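Local structure of glucosamine kinase (Streptacidiphilus jiangxiensis, 6HWJ) at residues V339-V353 with V365-L377. The protein catalyses the magnesium- and ATP-dependent phosphorylation of D-glucosamine to D-glucosamine 6-phosphate, and acts more weakly on glucose. Sequence-based numbering, arbitrary orientation.
Sequences VVGMTASLDHVGRVV and VRAWIAAAQRSFL
The delta methyl of Ile369 lies over the centre of one face of the Arg351 guanidinium, Ile369 CD1 3.5 Å from Arg351 CZ. In the guanidinium plane, Arg351 NE donates to the syn side of Asp347 OD1 (2.8 Å), a salt bridge one helical turn back that fixes the rotation of the group. Trp368 turns an edge to the other helix, Trp368 CZ3 3.2 Å from Leu346 O, and Val365 O also lies in the ring plane, at an edge; Ala372 CB covers one face, and NE1 is hydrogen-bonded to Ala215 O of helix 212-234. Phe376, its CG anti to the backbone N (chi1 178°), enters as a knob among Val339, Met342, Thr343 and Leu346. These groups join helices 335-356 and 362-386 in an antiparallel hairpin, the axes of 339-353 and 365-377 approaching to 9.0 Å, with directions 169° apart. The Met342 side chain lies about 6 Å from that of Gln305, a magnesium ligand. At Gly350 the absence of a side chain lets Ile369 and Val365 lie against the backbone. Gln373 NE2 donates to Ile369 O within its own helix, and reaches across to Asp347 OD2 in a weak bond (3.4 Å, 129°). Asp430 forms salt bridges with both Arg351 and Arg366, which probably compensates their like charges.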
loop_
_atom_site.group_PDB
_atom_site.type_symbol
_atom_site.label_atom_id
_atom_site.label_comp_id
_atom_site.label_asym_id
_atom_site.label_seq_id
_atom_site.Cartn_x
_atom_site.Cartn_y
_atom_site.Cartn_z
ATOM N N VAL A 339 4.877 11.463 3.916
ATOM C CA VAL A 339 4.330 12.778 4.253
ATOM C C VAL A 339 3.868 13.489 2.993
ATOM O O VAL A 339 2.737 13.980 2.927
ATOM C CB VAL A 339 5.368 13.614 5.018
ATOM C CG1 VAL A 339 4.929 15.047 5.117
ATOM C CG2 VAL A 339 5.621 13.029 6.406
ATOM N N VAL A 340 4.729 13.534 1.963
ATOM C CA VAL A 340 4.366 14.253 0.751
ATOM C C VAL A 340 3.278 13.518 -0.005
ATOM O O VAL A 340 2.459 14.142 -0.687
ATOM C CB VAL A 340 5.592 14.502 -0.154
ATOM C CG1 VAL A 340 6.627 15.350 0.571
ATOM C CG2 VAL A 340 6.184 13.194 -0.661
ATOM N N GLY A 341 3.262 12.196 0.063
ATOM C CA GLY A 341 2.166 11.441 -0.552
ATOM C C GLY A 341 0.810 11.863 -0.002
ATOM O O GLY A 341 -0.137 12.088 -0.757
ATOM N N MET A 342 0.710 12.022 1.312
ATOM C CA MET A 342 -0.571 12.386 1.913
ATOM C C MET A 342 -0.894 13.860 1.702
ATOM O O MET A 342 -2.034 14.194 1.375
ATOM C CB MET A 342 -0.586 12.036 3.405
ATOM C CG MET A 342 -1.951 12.176 4.053
ATOM S SD MET A 342 -3.231 11.184 3.237
ATOM C CE MET A 342 -2.747 9.527 3.717
ATOM N N THR A 343 0.090 14.757 1.838
ATOM C CA THR A 343 -0.209 16.176 1.646
ATOM C C THR A 343 -0.549 16.460 0.186
ATOM O O THR A 343 -1.437 17.269 -0.098
ATOM C CB THR A 343 0.953 17.073 2.094
ATOM O OG1 THR A 343 2.138 16.739 1.363
ATOM C CG2 THR A 343 1.215 16.921 3.585
ATOM N N ALA A 344 0.168 15.831 -0.755
ATOM C CA ALA A 344 -0.224 15.923 -2.156
ATOM C C ALA A 344 -1.658 15.411 -2.350
ATOM O O ALA A 344 -2.477 16.048 -3.023
ATOM C CB ALA A 344 0.735 15.116 -3.029
ATOM N N SER A 345 -1.967 14.244 -1.775
ATOM C CA SER A 345 -3.301 13.669 -1.902
ATOM C C SER A 345 -4.381 14.624 -1.377
ATOM O O SER A 345 -5.437 14.778 -1.999
ATOM C CB SER A 345 -3.355 12.338 -1.151
ATOM O OG SER A 345 -4.533 11.625 -1.450
ATOM N N LEU A 346 -4.123 15.283 -0.250
ATOM C CA LEU A 346 -5.087 16.237 0.298
ATOM C C LEU A 346 -5.288 17.414 -0.644
ATOM O O LEU A 346 -6.420 17.864 -0.865
ATOM C CB LEU A 346 -4.626 16.732 1.663
ATOM C CG LEU A 346 -4.670 15.664 2.773
ATOM C CD1 LEU A 346 -3.999 16.148 4.027
ATOM C CD2 LEU A 346 -6.099 15.248 3.061
ATOM N N ASP A 347 -4.195 17.946 -1.195
ATOM C CA ASP A 347 -4.310 18.968 -2.233
ATOM C C ASP A 347 -5.200 18.476 -3.373
ATOM O O ASP A 347 -6.115 19.180 -3.821
ATOM C CB ASP A 347 -2.906 19.322 -2.730
ATOM C CG ASP A 347 -2.892 20.483 -3.683
ATOM O OD1 ASP A 347 -3.653 20.475 -4.661
ATOM O OD2 ASP A 347 -2.103 21.407 -3.462
ATOM N N HIS A 348 -4.949 17.261 -3.844
ATOM C CA HIS A 348 -5.688 16.721 -4.991
ATOM C C HIS A 348 -7.182 16.541 -4.685
ATOM O O HIS A 348 -8.025 16.721 -5.582
ATOM C CB HIS A 348 -5.065 15.412 -5.426
ATOM C CG HIS A 348 -3.621 15.541 -5.797
ATOM N ND1 HIS A 348 -2.777 14.460 -5.924
ATOM C CD2 HIS A 348 -2.864 16.636 -6.035
ATOM C CE1 HIS A 348 -1.564 14.885 -6.242
ATOM N NE2 HIS A 348 -1.594 16.201 -6.334
ATOM N N VAL A 349 -7.510 16.159 -3.452
ATOM C CA VAL A 349 -8.903 16.085 -3.030
ATOM C C VAL A 349 -9.590 17.417 -3.259
ATOM O O VAL A 349 -10.697 17.475 -3.792
ATOM C CB VAL A 349 -9.001 15.656 -1.553
ATOM C CG1 VAL A 349 -10.422 15.864 -1.021
ATOM C CG2 VAL A 349 -8.614 14.197 -1.408
ATOM N N GLY A 350 -8.936 18.499 -2.860
ATOM C CA GLY A 350 -9.487 19.814 -3.078
ATOM C C GLY A 350 -9.654 20.128 -4.547
ATOM O O GLY A 350 -10.665 20.707 -4.952
ATOM N N ARG A 351 -8.665 19.754 -5.372
ATOM C CA ARG A 351 -8.778 20.028 -6.796
ATOM C C ARG A 351 -9.963 19.278 -7.391
ATOM O O ARG A 351 -10.682 19.814 -8.240
ATOM C CB ARG A 351 -7.486 19.638 -7.532
ATOM C CG ARG A 351 -6.227 20.276 -6.970
ATOM C CD ARG A 351 -6.273 21.772 -6.945
ATOM N NE ARG A 351 -5.120 22.314 -6.211
ATOM C CZ ARG A 351 -4.927 23.605 -5.970
ATOM N NH1 ARG A 351 -5.802 24.512 -6.413
ATOM N NH2 ARG A 351 -3.871 23.989 -5.283
ATOM N N VAL A 352 -10.151 18.021 -6.979
ATOM C CA VAL A 352 -11.230 17.199 -7.527
ATOM C C VAL A 352 -12.597 17.772 -7.135
ATOM O O VAL A 352 -13.526 17.804 -7.953
ATOM C CB VAL A 352 -11.063 15.748 -7.039
ATOM C CG1 VAL A 352 -12.351 14.938 -7.291
ATOM C CG2 VAL A 352 -9.854 15.096 -7.729
ATOM N N VAL A 353 -12.742 18.231 -5.884
ATOM C CA VAL A 353 -14.013 18.815 -5.453
ATOM C C VAL A 353 -14.359 19.999 -6.337
ATOM O O VAL A 353 -15.491 20.134 -6.810
ATOM C CB VAL A 353 -13.955 19.228 -3.967
ATOM C CG1 VAL A 353 -15.166 20.091 -3.586
ATOM C CG2 VAL A 353 -13.893 18.007 -3.075
ATOM N N VAL A 365 -12.452 26.147 -0.760
ATOM C CA VAL A 365 -11.728 24.900 -0.997
ATOM C C VAL A 365 -10.229 25.171 -1.078
ATOM O O VAL A 365 -9.416 24.436 -0.505
ATOM C CB VAL A 365 -12.241 24.212 -2.276
ATOM C CG1 VAL A 365 -11.448 22.930 -2.548
ATOM C CG2 VAL A 365 -13.720 23.916 -2.177
ATOM N N ARG A 366 -9.835 26.237 -1.776
ATOM C CA ARG A 366 -8.410 26.528 -1.914
ATOM C C ARG A 366 -7.809 26.973 -0.587
ATOM O O ARG A 366 -6.673 26.610 -0.263
ATOM C CB ARG A 366 -8.196 27.593 -2.993
ATOM C CG ARG A 366 -8.590 27.116 -4.393
ATOM C CD ARG A 366 -8.367 28.188 -5.446
ATOM N NE ARG A 366 -6.950 28.438 -5.697
ATOM C CZ ARG A 366 -6.488 29.420 -6.466
ATOM N NH1 ARG A 366 -7.329 30.258 -7.061
ATOM N NH2 ARG A 366 -5.182 29.567 -6.638
ATOM N N ALA A 367 -8.568 27.724 0.212
ATOM C CA ALA A 367 -8.136 28.022 1.570
ATOM C C ALA A 367 -7.948 26.739 2.363
ATOM O O ALA A 367 -6.991 26.605 3.139
ATOM C CB ALA A 367 -9.157 28.921 2.263
ATOM N N TRP A 368 -8.834 25.764 2.151
ATOM C CA TRP A 368 -8.727 24.497 2.864
ATOM C C TRP A 368 -7.497 23.713 2.409
ATOM O O TRP A 368 -6.823 23.066 3.226
ATOM C CB TRP A 368 -10.013 23.667 2.656
ATOM C CG TRP A 368 -9.908 22.274 3.205
ATOM C CD1 TRP A 368 -10.284 21.848 4.447
ATOM C CD2 TRP A 368 -9.365 21.139 2.533
ATOM N NE1 TRP A 368 -10.011 20.494 4.583
ATOM C CE2 TRP A 368 -9.442 20.042 3.425
ATOM C CE3 TRP A 368 -8.835 20.930 1.248
ATOM C CZ2 TRP A 368 -9.005 18.758 3.079
ATOM C CZ3 TRP A 368 -8.405 19.655 0.905
ATOM C CH2 TRP A 368 -8.499 18.584 1.808
ATOM N N ILE A 369 -7.193 23.736 1.110
ATOM C CA ILE A 369 -6.000 23.047 0.624
ATOM C C ILE A 369 -4.764 23.515 1.384
ATOM O O ILE A 369 -3.975 22.704 1.894
ATOM C CB ILE A 369 -5.838 23.259 -0.893
ATOM C CG1 ILE A 369 -6.954 22.527 -1.647
ATOM C CG2 ILE A 369 -4.447 22.773 -1.350
ATOM C CD1 ILE A 369 -6.907 22.734 -3.156
ATOM N N ALA A 370 -4.564 24.837 1.451
ATOM C CA ALA A 370 -3.397 25.375 2.133
ATOM C C ALA A 370 -3.448 25.077 3.627
ATOM O O ALA A 370 -2.457 24.626 4.222
ATOM C CB ALA A 370 -3.304 26.887 1.889
ATOM N N ALA A 371 -4.606 25.310 4.256
ATOM C CA ALA A 371 -4.719 25.092 5.694
ATOM C C ALA A 371 -4.632 23.614 6.051
ATOM O O ALA A 371 -4.106 23.264 7.125
ATOM C CB ALA A 371 -6.024 25.702 6.196
ATOM N N ALA A 372 -5.110 22.733 5.171
ATOM C CA ALA A 372 -5.062 21.300 5.462
ATOM C C ALA A 372 -3.626 20.786 5.458
ATOM O O ALA A 372 -3.246 19.958 6.302
ATOM C CB ALA A 372 -5.909 20.524 4.447
ATOM N N GLN A 373 -2.797 21.288 4.532
ATOM C CA GLN A 373 -1.396 20.893 4.523
ATOM C C GLN A 373 -0.687 21.361 5.782
ATOM O O GLN A 373 0.096 20.609 6.360
ATOM C CB GLN A 373 -0.724 21.413 3.239
ATOM C CG GLN A 373 -1.310 20.694 1.982
ATOM C CD GLN A 373 -0.747 21.176 0.643
ATOM O OE1 GLN A 373 0.409 20.935 0.318
ATOM N NE2 GLN A 373 -1.586 21.834 -0.146
ATOM N N ARG A 374 -0.979 22.588 6.246
ATOM C CA ARG A 374 -0.414 23.064 7.498
ATOM C C ARG A 374 -0.938 22.267 8.693
ATOM O O ARG A 374 -0.161 21.914 9.596
ATOM C CB ARG A 374 -0.719 24.551 7.666
ATOM C CG ARG A 374 -0.221 25.165 8.980
ATOM C CD ARG A 374 1.256 24.863 9.220
ATOM N NE ARG A 374 2.083 25.235 8.075
ATOM C CZ ARG A 374 3.326 24.808 7.873
ATOM N NH1 ARG A 374 3.993 25.203 6.798
ATOM N NH2 ARG A 374 3.900 23.984 8.739
ATOM N N SER A 375 -2.248 21.969 8.716
ATOM C CA SER A 375 -2.808 21.177 9.809
ATOM C C SER A 375 -2.168 19.796 9.881
ATOM O O SER A 375 -1.869 19.304 10.973
ATOM C CB SER A 375 -4.330 21.037 9.653
ATOM O OG SER A 375 -4.969 22.305 9.624
ATOM N N PHE A 376 -1.981 19.148 8.731
ATOM C CA PHE A 376 -1.359 17.834 8.702
ATOM C C PHE A 376 0.056 17.882 9.250
ATOM O O PHE A 376 0.412 17.113 10.145
ATOM C CB PHE A 376 -1.348 17.284 7.268
ATOM C CG PHE A 376 -0.678 15.948 7.141
ATOM C CD1 PHE A 376 0.698 15.855 7.033
ATOM C CD2 PHE A 376 -1.428 14.781 7.148
ATOM C CE1 PHE A 376 1.312 14.629 6.943
ATOM C CE2 PHE A 376 -0.820 13.559 7.021
ATOM C CZ PHE A 376 0.556 13.477 6.940
ATOM N N LEU A 377 0.891 18.778 8.704
ATOM C CA LEU A 377 2.287 18.859 9.125
ATOM C C LEU A 377 2.427 19.220 10.603
ATOM O O LEU A 377 3.276 18.658 11.305
ATOM C CB LEU A 377 3.020 19.887 8.263
ATOM C CG LEU A 377 3.294 19.479 6.823
ATOM C CD1 LEU A 377 3.884 20.641 6.044
ATOM C CD2 LEU A 377 4.223 18.267 6.763
#